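Local coordinates for protein yciO (Escherichia coli, PDB 1K7J), which is of unknown cellular function but belongs to the SUA5 family and probably binds double-stranded RNA, at residues K43-N48 against L136-L141; N64-C69 against G120-S125; M68-S73 against I128-L133. All blocks are in the same frame, centred on the assembly; numbering follows the deposited sequence.

Contact 1: residues K43-N48 against L136-L141; sequences KIEDKN and LGEPML
Glu138 carries CG between its backbone N and carbonyl carbon (chi1 60°), and beyond CG its chain runs extended to the carboxylate of Glu45, whose own chain has CG beside the backbone N and bends at chi2. The two acids meet tip to tip with their planes only 9° apart, so the carboxylates are almost coplanar. Glu45 OE2 stands 2.6 Å from Glu138 OE2, a separation at which one of the acids probably holds a proton; Glu45 OE1 is 3.1 Å from the same Glu138 oxygen, with both atoms acceptors. Two like charges this close would be expected to raise the pKa of at least one of them.

Water 1 lies between the segments and is gripped by three bonds. It accepts from Ile44 N at 2.8 Å and donates to Glu138 OE2 at 2.8 Å and to Pro139 O at 2.7 Å, tying the backbone of one segment to both a side chain and a carbonyl of the other. The site lies where two neighbouring inner strands of the mixed sheet of this YrdC-like alpha/beta fold end and begin: strand 37-43 runs into a type I turn from Lys43 to Asp46, and its antiparallel neighbour 140-144 starts shortly after helix 127-136 ends ahead of Gly137 with its positive phi.

Ile44 packs beside the acids, its CG1 3.8 Å from Glu138 OE2. Its other branch, CG2, makes an apolar contact with Leu141 CB at 4.1 Å. Tyr78 of helix 72-78 touches Ile44, Glu138 and Pro139. The turn leads into helix 47-57, where Asp46 OD1 accepts from Ala49 N as N-cap.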
# COMPACT_ATOMS: atom_id res chain seq x y z
N LYS A 43 10.83 -1.51 -2.09
CA LYS A 43 11.03 -0.63 -3.24
C LYS A 43 10.54 -1.33 -4.50
O LYS A 43 10.57 -2.56 -4.59
CB LYS A 43 12.51 -0.23 -3.37
CG LYS A 43 13.48 -1.36 -3.62
CD LYS A 43 14.89 -0.77 -3.71
CE LYS A 43 15.93 -1.82 -3.99
NZ LYS A 43 17.27 -1.17 -4.11
N ILE A 44 10.07 -0.54 -5.46
CA ILE A 44 9.54 -1.11 -6.70
C ILE A 44 10.59 -1.79 -7.56
O ILE A 44 10.26 -2.63 -8.39
CB ILE A 44 8.83 -0.03 -7.55
CG1 ILE A 44 9.82 1.06 -7.96
CG2 ILE A 44 7.68 0.58 -6.77
CD1 ILE A 44 9.23 2.09 -8.91
N GLU A 45 11.86 -1.44 -7.34
CA GLU A 45 12.95 -2.00 -8.13
C GLU A 45 13.50 -3.36 -7.71
O GLU A 45 14.25 -3.99 -8.46
CB GLU A 45 14.12 -1.01 -8.16
CG GLU A 45 13.80 0.37 -8.73
CD GLU A 45 13.20 1.33 -7.71
OE1 GLU A 45 13.02 0.94 -6.53
OE2 GLU A 45 12.91 2.49 -8.08
N ASP A 46 13.11 -3.84 -6.53
CA ASP A 46 13.62 -5.11 -6.01
C ASP A 46 12.70 -6.31 -6.21
O ASP A 46 11.66 -6.42 -5.55
CB ASP A 46 13.94 -4.96 -4.52
CG ASP A 46 14.87 -6.04 -4.01
OD1 ASP A 46 14.49 -7.23 -4.08
OD2 ASP A 46 15.97 -5.70 -3.54
N LYS A 47 13.08 -7.21 -7.11
CA LYS A 47 12.27 -8.39 -7.38
C LYS A 47 12.22 -9.38 -6.21
O LYS A 47 11.19 -9.99 -5.95
CB LYS A 47 12.77 -9.11 -8.63
CG LYS A 47 12.02 -10.40 -8.93
CD LYS A 47 12.50 -11.07 -10.20
CE LYS A 47 11.84 -12.43 -10.39
NZ LYS A 47 10.35 -12.32 -10.40
N ASN A 48 13.34 -9.54 -5.51
CA ASN A 48 13.38 -10.46 -4.38
C ASN A 48 12.43 -10.02 -3.26
O ASN A 48 11.75 -10.84 -2.65
CB ASN A 48 14.80 -10.59 -3.82
CG ASN A 48 15.74 -11.29 -4.78
OD1 ASN A 48 15.39 -12.32 -5.36
ND2 ASN A 48 16.94 -10.75 -4.95
N LEU A 136 11.20 8.59 0.78
CA LEU A 136 11.57 7.66 -0.28
C LEU A 136 11.67 8.36 -1.63
O LEU A 136 12.57 8.08 -2.42
CB LEU A 136 10.55 6.51 -0.36
CG LEU A 136 10.83 5.41 -1.39
CD1 LEU A 136 12.18 4.77 -1.14
CD2 LEU A 136 9.72 4.37 -1.32
N GLY A 137 10.74 9.27 -1.91
CA GLY A 137 10.79 10.02 -3.15
C GLY A 137 10.04 9.42 -4.33
O GLY A 137 9.97 10.02 -5.40
N GLU A 138 9.50 8.22 -4.13
CA GLU A 138 8.73 7.55 -5.17
C GLU A 138 7.78 6.58 -4.47
O GLU A 138 7.85 6.40 -3.25
CB GLU A 138 9.65 6.80 -6.14
CG GLU A 138 10.51 5.71 -5.50
CD GLU A 138 11.29 4.91 -6.53
OE1 GLU A 138 11.47 5.40 -7.66
OE2 GLU A 138 11.73 3.78 -6.20
N PRO A 139 6.87 5.94 -5.23
CA PRO A 139 5.93 4.99 -4.63
C PRO A 139 6.61 3.80 -3.99
O PRO A 139 7.74 3.46 -4.32
CB PRO A 139 5.06 4.57 -5.81
CG PRO A 139 5.11 5.75 -6.72
CD PRO A 139 6.56 6.14 -6.66
N MSE A 140 5.90 3.16 -3.07
CA MSE A 140 6.39 1.98 -2.39
C MSE A 140 5.54 0.81 -2.86
O MSE A 140 4.31 0.90 -2.87
CB MSE A 140 6.25 2.18 -0.88
CG MSE A 140 6.73 1.04 -0.02
SE MSE A 140 7.47 1.68 1.65
CE MSE A 140 6.05 2.88 2.19
N LEU A 141 6.17 -0.27 -3.31
CA LEU A 141 5.41 -1.45 -3.73
C LEU A 141 4.83 -2.00 -2.44
O LEU A 141 5.56 -2.21 -1.47
CB LEU A 141 6.33 -2.49 -4.37
CG LEU A 141 5.65 -3.82 -4.68
CD1 LEU A 141 4.50 -3.62 -5.67
CD2 LEU A 141 6.67 -4.79 -5.24
O HOH W 1 10.15 2.16 -4.57

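Contact 2: residues N64-C69 against G120-S125; sequences NFTLMC and GMRVPS
The guanidinium of Arg122 has the methyl of selenomethionine Met68 over one face, with CE 3.6 Å above the plane and offset toward the rim. Around the same group, NH1 donates to water 2 and to Ser144 OG, and NH2 makes a weak hydrogen bond to Thr34 OG1. The two side chains belong to adjacent parallel strands, 66-68 and 118-122, in the middle of the mixed sheet; their short axes approach to 4.6 Å at 21°.

Arg122 keeps CG anti to the backbone N (chi1 180°) and is extended from CG to NE, lying side by side with Met68; Met68 SE sits 3.7 Å from Arg122 CG. Replacing Arg122 by leucine would probably leave the Met68 methyl without its flat partner and Ser144 OG and water 2 without their N-H donors. Water 2 also bonds Thr66 OG1, and a sulfate, probably from the crystallisation liquor, lies about 4 Å from the Thr66 side chain.

Thr66, Met68 and Arg122 share this face of the sheet, where Leu133 of helix 127-136 touches Met68. Leu67 and Met121 point to the other face, against Tyr78 of helix 72-78. There the selenium of Met121 lies 4.0 Å from Leu67 CD1, and Met121 CE comes within 3.5 Å of Cys69 SG.

Four backbone bonds join the two segments in parallel register: Gly120 N to Phe65 O, Leu67 N to Gly120 O, Arg122 N to Leu67 O and Cys69 N to Arg122 O. Past the last of them, Pro124 CD lies 3.3 Å from Cys69 O.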
# COMPACT_ATOMS: atom_id res chain seq x y z
N ASN A 64 -4.19 -7.82 -7.77
CA ASN A 64 -3.25 -6.74 -8.03
C ASN A 64 -2.32 -6.39 -6.89
O ASN A 64 -2.64 -6.58 -5.71
CB ASN A 64 -4.03 -5.48 -8.41
CG ASN A 64 -4.65 -5.55 -9.78
OD1 ASN A 64 -3.97 -5.34 -10.79
ND2 ASN A 64 -5.94 -5.86 -9.84
N PHE A 65 -1.15 -5.87 -7.25
CA PHE A 65 -0.20 -5.39 -6.27
C PHE A 65 -0.72 -3.98 -5.99
O PHE A 65 -1.71 -3.56 -6.60
CB PHE A 65 1.21 -5.28 -6.87
CG PHE A 65 1.99 -6.55 -6.81
CD1 PHE A 65 2.48 -7.02 -5.60
CD2 PHE A 65 2.26 -7.27 -7.97
CE1 PHE A 65 3.22 -8.20 -5.54
CE2 PHE A 65 3.00 -8.44 -7.93
CZ PHE A 65 3.48 -8.91 -6.71
N THR A 66 -0.07 -3.26 -5.10
CA THR A 66 -0.48 -1.91 -4.78
C THR A 66 0.73 -0.99 -4.80
O THR A 66 1.82 -1.38 -4.38
CB THR A 66 -1.10 -1.82 -3.37
OG1 THR A 66 -2.30 -2.61 -3.32
CG2 THR A 66 -1.45 -0.37 -3.03
N LEU A 67 0.56 0.20 -5.35
CA LEU A 67 1.63 1.18 -5.33
C LEU A 67 1.13 2.23 -4.35
O LEU A 67 0.09 2.85 -4.58
CB LEU A 67 1.87 1.80 -6.71
CG LEU A 67 2.55 0.92 -7.76
CD1 LEU A 67 2.82 1.74 -9.01
CD2 LEU A 67 3.87 0.37 -7.21
N MSE A 68 1.85 2.39 -3.25
CA MSE A 68 1.51 3.37 -2.22
C MSE A 68 2.12 4.69 -2.70
O MSE A 68 3.34 4.83 -2.74
CB MSE A 68 2.10 2.93 -0.88
CG MSE A 68 1.46 3.52 0.37
SE MSE A 68 -0.37 2.91 0.68
CE MSE A 68 -0.05 1.04 1.22
N CYS A 69 1.25 5.64 -3.06
CA CYS A 69 1.69 6.93 -3.61
C CYS A 69 1.51 8.13 -2.69
O CYS A 69 0.58 8.18 -1.88
CB CYS A 69 0.95 7.20 -4.92
SG CYS A 69 1.15 5.93 -6.18
N GLY A 120 -3.02 -1.71 -8.30
CA GLY A 120 -3.78 -0.87 -7.39
C GLY A 120 -3.00 0.37 -6.99
O GLY A 120 -1.82 0.28 -6.66
N MSE A 121 -3.66 1.52 -7.04
CA MSE A 121 -3.03 2.79 -6.68
C MSE A 121 -3.65 3.23 -5.36
O MSE A 121 -4.88 3.25 -5.22
CB MSE A 121 -3.28 3.82 -7.78
CG MSE A 121 -2.86 3.34 -9.18
SE MSE A 121 -1.02 2.73 -9.29
CE MSE A 121 -0.16 4.45 -9.11
N ARG A 122 -2.81 3.60 -4.41
CA ARG A 122 -3.31 3.97 -3.09
C ARG A 122 -2.54 5.11 -2.44
O ARG A 122 -1.32 5.05 -2.30
CB ARG A 122 -3.25 2.71 -2.21
CG ARG A 122 -3.72 2.82 -0.78
CD ARG A 122 -3.65 1.42 -0.17
NE ARG A 122 -3.75 1.39 1.28
CZ ARG A 122 -3.70 0.26 1.99
NH1 ARG A 122 -3.56 -0.90 1.37
NH2 ARG A 122 -3.80 0.30 3.31
N VAL A 123 -3.27 6.16 -2.06
CA VAL A 123 -2.67 7.31 -1.39
C VAL A 123 -3.09 7.25 0.07
O VAL A 123 -4.26 7.43 0.40
CB VAL A 123 -3.19 8.64 -1.99
CG1 VAL A 123 -2.58 9.82 -1.25
CG2 VAL A 123 -2.85 8.71 -3.48
N PRO A 124 -2.13 6.98 0.98
CA PRO A 124 -2.44 6.90 2.41
C PRO A 124 -2.61 8.29 3.03
O PRO A 124 -2.03 9.26 2.55
CB PRO A 124 -1.24 6.16 2.97
CG PRO A 124 -0.12 6.69 2.14
CD PRO A 124 -0.70 6.72 0.73
N SER A 125 -3.41 8.38 4.09
CA SER A 125 -3.65 9.68 4.72
C SER A 125 -2.93 9.89 6.05
O SER A 125 -2.89 11.01 6.56
CB SER A 125 -5.15 9.87 4.94
OG SER A 125 -5.63 8.94 5.90
O HOH W 2 -4.28 -1.84 -1.45

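Contact 3: residues M68-S73 against I128-L133; sequences MCRDLS and IAQALL
Arg70 and Gln130 cross at about a right angle, their guanidinium and amide planes turned 37° from each other. The bend of Arg70 at chi2 (73°) places its CD 3.2 Å from Gln130 OE1. Both ends of the amide are used. Gln130 NE2 donates to Arg70 O at 2.9 Å (N-H...O angle 160°), with that carbonyl close to the amide plane. Gln130 OE1 lies at the edge of the guanidinium and takes a weak bond from Arg70 NE at 3.0 Å. Water 4 bridges the pair a second time, accepting from Arg70 NH2 and donating to Gln130 OE1. These bonds probably hold the amide against rotation, the more so because NE2 also donates to Pro124 O. Arg70 NH2 also forms a salt bridge with Glu134 OE1, from the same helix as Gln130.

Leu133 packs alongside, with CB 4.0 Å from Arg70 CD. Its CD1 meets Cys69 O at 3.5 Å, and CD2 reaches Met68 O at 3.3 Å. Met68 CG meets Leu133 CD1 at 4.1 Å, the two side chains crossing at about a right angle.

The contact seats helix 127-136 on the link between strand 66-68 and helix 72-78. Glu74 of that second helix accepts from Arg70 N, while Leu132 packs on Ile17 of helix 14-25 and on Tyr32 of strand 30-34.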
# COMPACT_ATOMS: atom_id res chain seq x y z
N MSE A 68 1.85 2.39 -3.25
CA MSE A 68 1.51 3.37 -2.22
C MSE A 68 2.12 4.69 -2.70
O MSE A 68 3.34 4.83 -2.74
CB MSE A 68 2.10 2.93 -0.88
CG MSE A 68 1.46 3.52 0.37
SE MSE A 68 -0.37 2.91 0.68
CE MSE A 68 -0.05 1.04 1.22
N CYS A 69 1.25 5.64 -3.06
CA CYS A 69 1.69 6.93 -3.61
C CYS A 69 1.51 8.13 -2.69
O CYS A 69 0.58 8.18 -1.88
CB CYS A 69 0.95 7.20 -4.92
SG CYS A 69 1.15 5.93 -6.18
N ARG A 70 2.39 9.11 -2.86
CA ARG A 70 2.37 10.32 -2.05
C ARG A 70 1.09 11.13 -2.21
O ARG A 70 0.50 11.58 -1.23
CB ARG A 70 3.57 11.20 -2.43
CG ARG A 70 3.71 12.46 -1.59
CD ARG A 70 4.20 12.15 -0.19
NE ARG A 70 4.31 13.36 0.63
CZ ARG A 70 5.17 14.35 0.39
NH1 ARG A 70 6.00 14.27 -0.64
NH2 ARG A 70 5.18 15.42 1.17
N ASP A 71 0.65 11.30 -3.46
CA ASP A 71 -0.53 12.09 -3.75
C ASP A 71 -1.08 11.74 -5.13
O ASP A 71 -0.55 10.86 -5.81
CB ASP A 71 -0.19 13.58 -3.69
CG ASP A 71 1.10 13.91 -4.42
OD1 ASP A 71 1.42 13.23 -5.42
OD2 ASP A 71 1.79 14.86 -4.00
N LEU A 72 -2.14 12.44 -5.54
CA LEU A 72 -2.76 12.19 -6.84
C LEU A 72 -1.78 12.44 -7.99
O LEU A 72 -1.81 11.72 -8.98
CB LEU A 72 -4.01 13.07 -7.00
CG LEU A 72 -4.82 12.86 -8.28
CD1 LEU A 72 -5.27 11.41 -8.39
CD2 LEU A 72 -6.02 13.79 -8.28
N SER A 73 -0.92 13.44 -7.85
CA SER A 73 0.05 13.74 -8.90
C SER A 73 0.96 12.53 -9.14
O SER A 73 1.17 12.12 -10.28
CB SER A 73 0.91 14.94 -8.50
OG SER A 73 1.92 15.18 -9.47
N ILE A 128 2.65 8.73 9.34
CA ILE A 128 3.80 7.84 9.16
C ILE A 128 3.98 7.40 7.70
O ILE A 128 5.08 7.49 7.16
CB ILE A 128 3.70 6.59 10.08
CG1 ILE A 128 3.94 7.02 11.53
CG2 ILE A 128 4.74 5.55 9.68
CD1 ILE A 128 3.76 5.90 12.55
N ALA A 129 2.90 6.95 7.06
CA ALA A 129 2.99 6.51 5.68
C ALA A 129 3.39 7.68 4.78
O ALA A 129 4.24 7.53 3.89
CB ALA A 129 1.67 5.92 5.22
N GLN A 130 2.80 8.85 5.01
CA GLN A 130 3.14 10.01 4.21
C GLN A 130 4.61 10.39 4.39
O GLN A 130 5.29 10.74 3.42
CB GLN A 130 2.25 11.19 4.57
CG GLN A 130 0.91 11.19 3.83
CD GLN A 130 1.09 11.42 2.34
OE1 GLN A 130 1.82 12.31 1.92
NE2 GLN A 130 0.41 10.61 1.53
N ALA A 131 5.11 10.30 5.62
CA ALA A 131 6.50 10.63 5.89
C ALA A 131 7.44 9.66 5.18
O ALA A 131 8.46 10.06 4.63
CB ALA A 131 6.76 10.61 7.40
N LEU A 132 7.09 8.37 5.20
CA LEU A 132 7.91 7.37 4.53
C LEU A 132 7.99 7.66 3.03
O LEU A 132 9.07 7.61 2.44
CB LEU A 132 7.33 5.97 4.76
CG LEU A 132 7.43 5.38 6.17
CD1 LEU A 132 6.61 4.10 6.27
CD2 LEU A 132 8.89 5.11 6.51
N LEU A 133 6.85 7.97 2.43
CA LEU A 133 6.82 8.25 1.00
C LEU A 133 7.59 9.52 0.66
O LEU A 133 8.31 9.57 -0.33
CB LEU A 133 5.37 8.35 0.52
CG LEU A 133 4.60 7.03 0.64
CD1 LEU A 133 3.14 7.25 0.28
CD2 LEU A 133 5.24 5.97 -0.26
O HOH W 3 7.08 11.91 -2.48
O HOH W 4 3.14 14.54 3.21

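From the N terminus, residues 43-48 follow strand 37-43 and lead into helix 47-57; contact 1 closes at 136-141, with 87 residues in between, where strand 140-144 begins. The other two contacts nest inside that long loop. Contact 2 joins 64-69 to 120-125 and contact 3 joins 68-73 to 128-133; both set out from the same part of the chain, sharing Met68 and Cys69, and the loop of contact 3 runs on further, to 128-133. Pro124 CG packs on Ala129 CB between them. Contact 1 reaches both through the bond Met140 O to Met68 N, between neighbouring strands 140-144 and 66-68. Together they tie the middle of the sheet to helix 127-136 and to the start of helix 72-78.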